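Local atomic coordinates of xylulokinase (Brucella ovis, PDB entry 5VM1), a protein that probably phosphorylates D-xylulose to D-xylulose 5-phosphate at the expense of ATP, as an FGGY-family sugar kinase. Residues Gln372-Leu386 with Ser408-Asn420. Residues are numbered along the deposited sequence; the frame is centred on the assembly and turned at random.
Sequences QAVLEGVAFAIRDNL and STYWLKAIATALN
Leu-375 plugs into the aromatic end of helix 409-419, its two methyls parted between Tyr-410 and Trp-411. Leu-375 CD2 sits over one face of the Trp-411 indole, 3.7 Å from the centroid of the six-membered ring, a CH-pi contact; Leu-375 CD1 rests on Tyr-410 CD1. Val-378 brings its CB to the indole edge, while Trp-411 NE1 gives a weak, bent hydrogen bond (130°) to Leu-375 O. The helix axes pass 8.8 Å apart at -41°, and where they come near the residues are small: Ala-379 CB lies 4.1 Å from Ala-418 CB, faces Ala-414 and also touches Ile-415 CG1. Ile-382 CD1 meets Ile-415 CD1 at 3.7 Å, the two side chains crossing at about a right angle, and Leu-419 CD2 lies 3.5 Å from Arg-383 CA. Packing is looser on the partly exposed side. There Leu-386 CD1 lies 4.1 Å from Leu-419 CD2, and the Arg-383 arm, bent at chi2 and chi3, brings its NE within 3.0 Å of Ala-418 O; its NH1 is salt-bridged to Asp-474. At the other end Ser-408 N-caps its helix through Trp-411 N and also bonds Asp-323. The pair belongs to the C-terminal domain of the actin-like ATPase fold: Ile-382 and Ile-415 both rest on Leu-263 of strand 259-263, and helix 470-488 packs alongside, with Tyr-480 against Phe-380 and Tyr-473 against Ala-414.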
ATOM      1  N   GLN A 372      17.718   9.050 -18.443  1.00 40.28           N
ATOM      2  CA  GLN A 372      17.048  10.307 -18.109  1.00 31.95           C
ATOM      3  C   GLN A 372      15.578  10.300 -18.527  1.00 36.94           C
ATOM      4  O   GLN A 372      14.703  10.701 -17.752  1.00 40.32           O
ATOM      5  CB  GLN A 372      17.775  11.457 -18.772  1.00 32.77           C
ATOM      6  CG  GLN A 372      17.320  12.823 -18.390  1.00 38.06           C
ATOM      7  CD  GLN A 372      18.031  13.860 -19.240  1.00 46.51           C
ATOM      8  OE1 GLN A 372      19.251  13.802 -19.419  1.00 56.69           O
ATOM      9  NE2 GLN A 372      17.268  14.781 -19.806  1.00 47.46           N
ATOM     10  N   ALA A 373      15.283   9.818 -19.732  1.00 39.15           N
ATOM     11  CA  ALA A 373      13.900   9.816 -20.195  1.00 37.91           C
ATOM     12  C   ALA A 373      13.042   8.842 -19.386  1.00 35.02           C
ATOM     13  O   ALA A 373      11.827   9.047 -19.261  1.00 35.18           O
ATOM     14  CB  ALA A 373      13.851   9.488 -21.685  1.00 27.64           C
ATOM     15  N   VAL A 374      13.641   7.764 -18.868  1.00 44.54           N
ATOM     16  CA  VAL A 374      12.897   6.840 -18.014  1.00 46.64           C
ATOM     17  C   VAL A 374      12.503   7.525 -16.712  1.00 39.63           C
ATOM     18  O   VAL A 374      11.361   7.406 -16.261  1.00 40.66           O
ATOM     19  CB  VAL A 374      13.706   5.552 -17.739  1.00 42.97           C
ATOM     20  CG1 VAL A 374      12.996   4.670 -16.669  1.00 35.08           C
ATOM     21  CG2 VAL A 374      13.964   4.771 -19.030  1.00 33.45           C
ATOM     22  N   LEU A 375      13.434   8.254 -16.092  1.00 37.70           N
ATOM     23  CA  LEU A 375      13.106   8.961 -14.859  1.00 32.36           C
ATOM     24  C   LEU A 375      12.120  10.089 -15.128  1.00 33.98           C
ATOM     25  O   LEU A 375      11.149  10.257 -14.375  1.00 42.50           O
ATOM     26  CB  LEU A 375      14.373   9.490 -14.177  1.00 31.85           C
ATOM     27  CG  LEU A 375      15.520   8.521 -13.828  1.00 30.32           C
ATOM     28  CD1 LEU A 375      16.529   9.149 -12.874  1.00 30.56           C
ATOM     29  CD2 LEU A 375      15.010   7.188 -13.279  1.00 27.87           C
ATOM     30  N   GLU A 376      12.333  10.853 -16.211  1.00 27.59           N
ATOM     31  CA  GLU A 376      11.379  11.905 -16.570  1.00 25.88           C
ATOM     32  C   GLU A 376       9.981  11.341 -16.784  1.00 36.19           C
ATOM     33  O   GLU A 376       8.994  11.900 -16.283  1.00 34.61           O
ATOM     34  CB  GLU A 376      11.837  12.621 -17.831  1.00 27.08           C
ATOM     35  CG  GLU A 376      12.941  13.615 -17.654  1.00 39.87           C
ATOM     36  CD  GLU A 376      13.664  13.897 -18.972  1.00 45.45           C
ATOM     37  OE1 GLU A 376      13.234  13.344 -20.014  1.00 35.62           O
ATOM     38  OE2 GLU A 376      14.661  14.657 -18.949  1.00 55.61           O
ATOM     39  N   GLY A 377       9.891  10.220 -17.504  1.00 30.58           N
ATOM     40  CA  GLY A 377       8.599   9.632 -17.817  1.00 30.95           C
ATOM     41  C   GLY A 377       7.855   9.144 -16.586  1.00 35.75           C
ATOM     42  O   GLY A 377       6.636   9.305 -16.480  1.00 38.01           O
ATOM     43  N   VAL A 378       8.563   8.514 -15.648  1.00 35.10           N
ATOM     44  CA  VAL A 378       7.877   8.118 -14.428  1.00 27.51           C
ATOM     45  C   VAL A 378       7.454   9.350 -13.656  1.00 27.63           C
ATOM     46  O   VAL A 378       6.331   9.413 -13.158  1.00 43.18           O
ATOM     47  CB  VAL A 378       8.748   7.184 -13.569  1.00 25.95           C
ATOM     48  CG1 VAL A 378       8.207   7.128 -12.142  1.00 21.68           C
ATOM     49  CG2 VAL A 378       8.718   5.802 -14.154  1.00 27.34           C
ATOM     50  N   ALA A 379       8.301  10.386 -13.631  1.00 26.94           N
ATOM     51  CA  ALA A 379       7.899  11.650 -13.014  1.00 26.69           C
ATOM     52  C   ALA A 379       6.611  12.183 -13.641  1.00 34.47           C
ATOM     53  O   ALA A 379       5.696  12.605 -12.923  1.00 38.53           O
ATOM     54  CB  ALA A 379       9.015  12.682 -13.143  1.00 26.06           C
ATOM     55  N   PHE A 380       6.508  12.130 -14.981  1.00 25.38           N
ATOM     56  CA  PHE A 380       5.300  12.582 -15.668  1.00 35.44           C
ATOM     57  C   PHE A 380       4.080  11.729 -15.325  1.00 36.58           C
ATOM     58  O   PHE A 380       2.972  12.261 -15.157  1.00 43.57           O
ATOM     59  CB  PHE A 380       5.534  12.587 -17.182  1.00 31.75           C
ATOM     60  CG  PHE A 380       6.548  13.569 -17.619  1.00 27.36           C
ATOM     61  CD1 PHE A 380       6.625  14.790 -16.996  1.00 26.46           C
ATOM     62  CD2 PHE A 380       7.449  13.271 -18.632  1.00 33.90           C
ATOM     63  CE1 PHE A 380       7.572  15.717 -17.377  1.00 33.59           C
ATOM     64  CE2 PHE A 380       8.405  14.186 -19.013  1.00 37.64           C
ATOM     65  CZ  PHE A 380       8.471  15.411 -18.383  1.00 35.81           C
ATOM     66  N   ALA A 381       4.260  10.418 -15.171  1.00 24.37           N
ATOM     67  CA  ALA A 381       3.155   9.586 -14.689  1.00 37.48           C
ATOM     68  C   ALA A 381       2.707  10.018 -13.298  1.00 36.15           C
ATOM     69  O   ALA A 381       1.509  10.065 -13.016  1.00 39.25           O
ATOM     70  CB  ALA A 381       3.559   8.115 -14.672  1.00 39.84           C
ATOM     71  N   ILE A 382       3.653  10.328 -12.408  1.00 36.82           N
ATOM     72  CA  ILE A 382       3.274  10.872 -11.105  1.00 44.09           C
ATOM     73  C   ILE A 382       2.491  12.175 -11.276  1.00 38.53           C
ATOM     74  O   ILE A 382       1.496  12.408 -10.592  1.00 40.50           O
ATOM     75  CB  ILE A 382       4.523  11.081 -10.225  1.00 43.38           C
ATOM     76  CG1 ILE A 382       5.206   9.749  -9.926  1.00 32.42           C
ATOM     77  CG2 ILE A 382       4.141  11.754  -8.909  1.00 23.96           C
ATOM     78  CD1 ILE A 382       6.531   9.907  -9.300  1.00 36.03           C
ATOM     79  N   ARG A 383       2.906  13.032 -12.201  1.00 34.65           N
ATOM     80  CA  ARG A 383       2.155  14.264 -12.435  1.00 37.82           C
ATOM     81  C   ARG A 383       0.768  13.967 -13.001  1.00 39.46           C
ATOM     82  O   ARG A 383      -0.196  14.682 -12.706  1.00 39.66           O
ATOM     83  CB  ARG A 383       2.984  15.218 -13.313  1.00 31.08           C
ATOM     84  CG  ARG A 383       2.316  15.834 -14.468  1.00 31.82           C
ATOM     85  CD  ARG A 383       2.171  17.311 -14.325  1.00 40.95           C
ATOM     86  NE  ARG A 383       3.268  18.132 -14.852  1.00 44.18           N
ATOM     87  CZ  ARG A 383       3.067  19.315 -15.447  1.00 48.67           C
ATOM     88  NH1 ARG A 383       4.087  20.047 -15.891  1.00 35.16           N
ATOM     89  NH2 ARG A 383       1.820  19.757 -15.621  1.00 49.57           N
ATOM     90  N   ASP A 384       0.649  12.932 -13.833  1.00 35.76           N
ATOM     91  CA  ASP A 384      -0.678  12.473 -14.221  1.00 26.02           C
ATOM     92  C   ASP A 384      -1.486  12.019 -13.004  1.00 32.59           C
ATOM     93  O   ASP A 384      -2.701  12.257 -12.922  1.00 47.45           O
ATOM     94  CB  ASP A 384      -0.591  11.360 -15.272  1.00 22.88           C
ATOM     95  CG  ASP A 384      -0.593  11.898 -16.683  1.00 33.42           C
ATOM     96  OD1 ASP A 384      -0.986  13.081 -16.863  1.00 31.64           O
ATOM     97  OD2 ASP A 384      -0.275  11.132 -17.626  1.00 41.87           O
ATOM     98  N   ASN A 385      -0.833  11.367 -12.047  1.00 35.59           N
ATOM     99  CA  ASN A 385      -1.545  10.939 -10.851  1.00 40.29           C
ATOM    100  C   ASN A 385      -1.995  12.130 -10.006  1.00 41.97           C
ATOM    101  O   ASN A 385      -3.140  12.165  -9.536  1.00 45.71           O
ATOM    102  CB  ASN A 385      -0.679   9.973 -10.053  1.00 29.14           C
ATOM    103  CG  ASN A 385      -0.834   8.562 -10.544  1.00 39.97           C
ATOM    104  OD1 ASN A 385      -1.348   7.676  -9.847  1.00 36.68           O
ATOM    105  ND2 ASN A 385      -0.454   8.359 -11.800  1.00 34.60           N
ATOM    106  N   LEU A 386      -1.111  13.118  -9.812  1.00 38.22           N
ATOM    107  CA  LEU A 386      -1.472  14.299  -9.034  1.00 35.35           C
ATOM    108  C   LEU A 386      -2.654  15.027  -9.662  1.00 40.51           C
ATOM    109  O   LEU A 386      -3.528  15.537  -8.949  1.00 40.62           O
ATOM    110  CB  LEU A 386      -0.262  15.224  -8.879  1.00 28.62           C
ATOM    111  CG  LEU A 386      -0.446  16.566  -8.147  1.00 38.20           C
ATOM    112  CD1 LEU A 386       0.812  16.960  -7.382  1.00 43.75           C
ATOM    113  CD2 LEU A 386      -0.824  17.686  -9.078  1.00 31.09           C
ATOM    114  N   SER A 408      17.545   8.115  -5.430  1.00 44.13           N
ATOM    115  CA  SER A 408      18.110   8.810  -6.581  1.00 41.29           C
ATOM    116  C   SER A 408      17.847  10.314  -6.458  1.00 44.50           C
ATOM    117  O   SER A 408      16.703  10.767  -6.576  1.00 46.13           O
ATOM    118  CB  SER A 408      17.517   8.268  -7.877  1.00 34.82           C
ATOM    119  OG  SER A 408      17.727   9.207  -8.907  1.00 35.11           O
ATOM    120  N   THR A 409      18.916  11.087  -6.260  1.00 48.95           N
ATOM    121  CA  THR A 409      18.789  12.539  -6.232  1.00 51.92           C
ATOM    122  C   THR A 409      18.224  13.062  -7.551  1.00 50.05           C
ATOM    123  O   THR A 409      17.427  14.008  -7.568  1.00 51.12           O
ATOM    124  CB  THR A 409      20.150  13.178  -5.938  1.00 56.94           C
ATOM    125  OG1 THR A 409      20.686  12.635  -4.729  1.00 55.73           O
ATOM    126  CG2 THR A 409      20.012  14.666  -5.787  1.00 57.93           C
ATOM    127  N   TYR A 410      18.631  12.469  -8.671  1.00 50.58           N
ATOM    128  CA  TYR A 410      18.091  12.915  -9.950  1.00 49.65           C
ATOM    129  C   TYR A 410      16.586  12.722  -9.982  1.00 50.34           C
ATOM    130  O   TYR A 410      15.847  13.628 -10.381  1.00 46.15           O
ATOM    131  CB  TYR A 410      18.748  12.173 -11.118  1.00 52.87           C
ATOM    132  CG  TYR A 410      18.579  12.899 -12.432  1.00 51.81           C
ATOM    133  CD1 TYR A 410      17.367  12.877 -13.109  1.00 35.51           C
ATOM    134  CD2 TYR A 410      19.634  13.640 -12.978  1.00 51.02           C
ATOM    135  CE1 TYR A 410      17.206  13.557 -14.295  1.00 35.66           C
ATOM    136  CE2 TYR A 410      19.485  14.323 -14.170  1.00 48.97           C
ATOM    137  CZ  TYR A 410      18.262  14.282 -14.824  1.00 48.29           C
ATOM    138  OH  TYR A 410      18.090  14.970 -16.007  1.00 49.35           O
ATOM    139  N   TRP A 411      16.116  11.545  -9.553  1.00 55.29           N
ATOM    140  CA  TRP A 411      14.686  11.246  -9.631  1.00 46.39           C
ATOM    141  C   TRP A 411      13.873  12.218  -8.805  1.00 37.44           C
ATOM    142  O   TRP A 411      12.774  12.606  -9.212  1.00 42.01           O
ATOM    143  CB  TRP A 411      14.386   9.821  -9.169  1.00 43.68           C
ATOM    144  CG  TRP A 411      13.352   9.150 -10.015  1.00 38.61           C
ATOM    145  CD1 TRP A 411      12.493   9.747 -10.901  1.00 35.81           C
ATOM    146  CD2 TRP A 411      13.131   7.739 -10.129  1.00 41.01           C
ATOM    147  NE1 TRP A 411      11.730   8.789 -11.537  1.00 28.61           N
ATOM    148  CE2 TRP A 411      12.108   7.550 -11.082  1.00 39.06           C
ATOM    149  CE3 TRP A 411      13.690   6.617  -9.505  1.00 31.34           C
ATOM    150  CZ2 TRP A 411      11.639   6.286 -11.424  1.00 31.84           C
ATOM    151  CZ3 TRP A 411      13.214   5.368  -9.845  1.00 28.88           C
ATOM    152  CH2 TRP A 411      12.204   5.211 -10.790  1.00 27.84           C
ATOM    153  N   LEU A 412      14.385  12.598  -7.628  1.00 32.19           N
ATOM    154  CA  LEU A 412      13.658  13.512  -6.748  1.00 33.69           C
ATOM    155  C   LEU A 412      13.585  14.911  -7.337  1.00 40.54           C
ATOM    156  O   LEU A 412      12.534  15.562  -7.262  1.00 44.46           O
ATOM    157  CB  LEU A 412      14.306  13.554  -5.365  1.00 33.54           C
ATOM    158  CG  LEU A 412      14.279  12.234  -4.614  1.00 32.81           C
ATOM    159  CD1 LEU A 412      14.954  12.409  -3.279  1.00 37.83           C
ATOM    160  CD2 LEU A 412      12.840  11.775  -4.441  1.00 30.97           C
ATOM    161  N   LYS A 413      14.694  15.394  -7.911  1.00 43.10           N
ATOM    162  CA  LYS A 413      14.675  16.703  -8.559  1.00 45.28           C
ATOM    163  C   LYS A 413      13.760  16.686  -9.777  1.00 43.57           C
ATOM    164  O   LYS A 413      13.051  17.660 -10.045  1.00 51.34           O
ATOM    165  CB  LYS A 413      16.090  17.109  -8.967  1.00 44.42           C
ATOM    166  CG  LYS A 413      17.033  17.292  -7.804  1.00 48.69           C
ATOM    167  CD  LYS A 413      18.222  18.137  -8.177  1.00 51.24           C
ATOM    168  CE  LYS A 413      19.292  18.068  -7.118  1.00 44.62           C
ATOM    169  NZ  LYS A 413      20.539  18.699  -7.578  1.00 47.40           N
ATOM    170  N   ALA A 414      13.733  15.570 -10.502  1.00 34.69           N
ATOM    171  CA  ALA A 414      12.830  15.457 -11.639  1.00 36.91           C
ATOM    172  C   ALA A 414      11.368  15.491 -11.199  1.00 41.49           C
ATOM    173  O   ALA A 414      10.551  16.183 -11.817  1.00 50.25           O
ATOM    174  CB  ALA A 414      13.129  14.181 -12.422  1.00 34.04           C
ATOM    175  N   ILE A 415      11.017  14.761 -10.135  1.00 35.49           N
ATOM    176  CA  ILE A 415       9.622  14.727  -9.681  1.00 41.98           C
ATOM    177  C   ILE A 415       9.189  16.091  -9.130  1.00 41.75           C
ATOM    178  O   ILE A 415       8.077  16.559  -9.399  1.00 35.69           O
ATOM    179  CB  ILE A 415       9.432  13.594  -8.651  1.00 37.84           C
ATOM    180  CG1 ILE A 415       9.777  12.250  -9.301  1.00 40.57           C
ATOM    181  CG2 ILE A 415       8.015  13.568  -8.136  1.00 27.62           C
ATOM    182  CD1 ILE A 415       9.939  11.082  -8.329  1.00 32.72           C
ATOM    183  N   ALA A 416      10.069  16.761  -8.376  1.00 31.94           N
ATOM    184  CA  ALA A 416       9.742  18.089  -7.860  1.00 40.93           C
ATOM    185  C   ALA A 416       9.557  19.090  -8.992  1.00 47.26           C
ATOM    186  O   ALA A 416       8.646  19.927  -8.958  1.00 46.07           O
ATOM    187  CB  ALA A 416      10.828  18.578  -6.898  1.00 36.94           C
ATOM    188  N   THR A 417      10.430  19.052  -9.990  1.00 39.31           N
ATOM    189  CA  THR A 417      10.269  20.013 -11.061  1.00 44.79           C
ATOM    190  C   THR A 417       9.062  19.687 -11.939  1.00 49.72           C
ATOM    191  O   THR A 417       8.403  20.603 -12.460  1.00 35.66           O
ATOM    192  CB  THR A 417      11.574  20.104 -11.847  1.00 42.34           C
ATOM    193  OG1 THR A 417      12.611  20.514 -10.936  1.00 41.04           O
ATOM    194  CG2 THR A 417      11.461  21.085 -13.038  1.00 37.97           C
ATOM    195  N   ALA A 418       8.718  18.405 -12.068  1.00 33.23           N
ATOM    196  CA  ALA A 418       7.551  18.056 -12.861  1.00 31.64           C
ATOM    197  C   ALA A 418       6.259  18.493 -12.171  1.00 42.14           C
ATOM    198  O   ALA A 418       5.307  18.903 -12.842  1.00 42.09           O
ATOM    199  CB  ALA A 418       7.551  16.557 -13.168  1.00 42.18           C
ATOM    200  N   LEU A 419       6.204  18.411 -10.832  1.00 46.04           N
ATOM    201  CA  LEU A 419       5.023  18.787 -10.053  1.00 40.74           C
ATOM    202  C   LEU A 419       5.032  20.233  -9.603  1.00 45.52           C
ATOM    203  O   LEU A 419       3.970  20.773  -9.278  1.00 52.89           O
ATOM    204  CB  LEU A 419       4.922  17.932  -8.785  1.00 31.67           C
ATOM    205  CG  LEU A 419       5.019  16.415  -8.940  1.00 36.49           C
ATOM    206  CD1 LEU A 419       4.957  15.784  -7.588  1.00 38.33           C
ATOM    207  CD2 LEU A 419       3.921  15.839  -9.833  1.00 34.19           C
ATOM    208  N   ASN A 420       6.199  20.866  -9.597  1.00 47.54           N
ATOM    209  CA  ASN A 420       6.407  22.157  -8.946  1.00 48.42           C
ATOM    210  C   ASN A 420       5.920  22.134  -7.495  1.00 50.46           C
ATOM    211  O   ASN A 420       5.253  23.063  -7.031  1.00 48.78           O
ATOM    212  CB  ASN A 420       5.744  23.302  -9.707  1.00 40.84           C
ATOM    213  CG  ASN A 420       6.382  24.639  -9.388  1.00 49.17           C
ATOM    214  OD1 ASN A 420       7.512  24.688  -8.886  1.00 54.94           O
ATOM    215  ND2 ASN A 420       5.654  25.724  -9.629  1.00 45.81           N
TER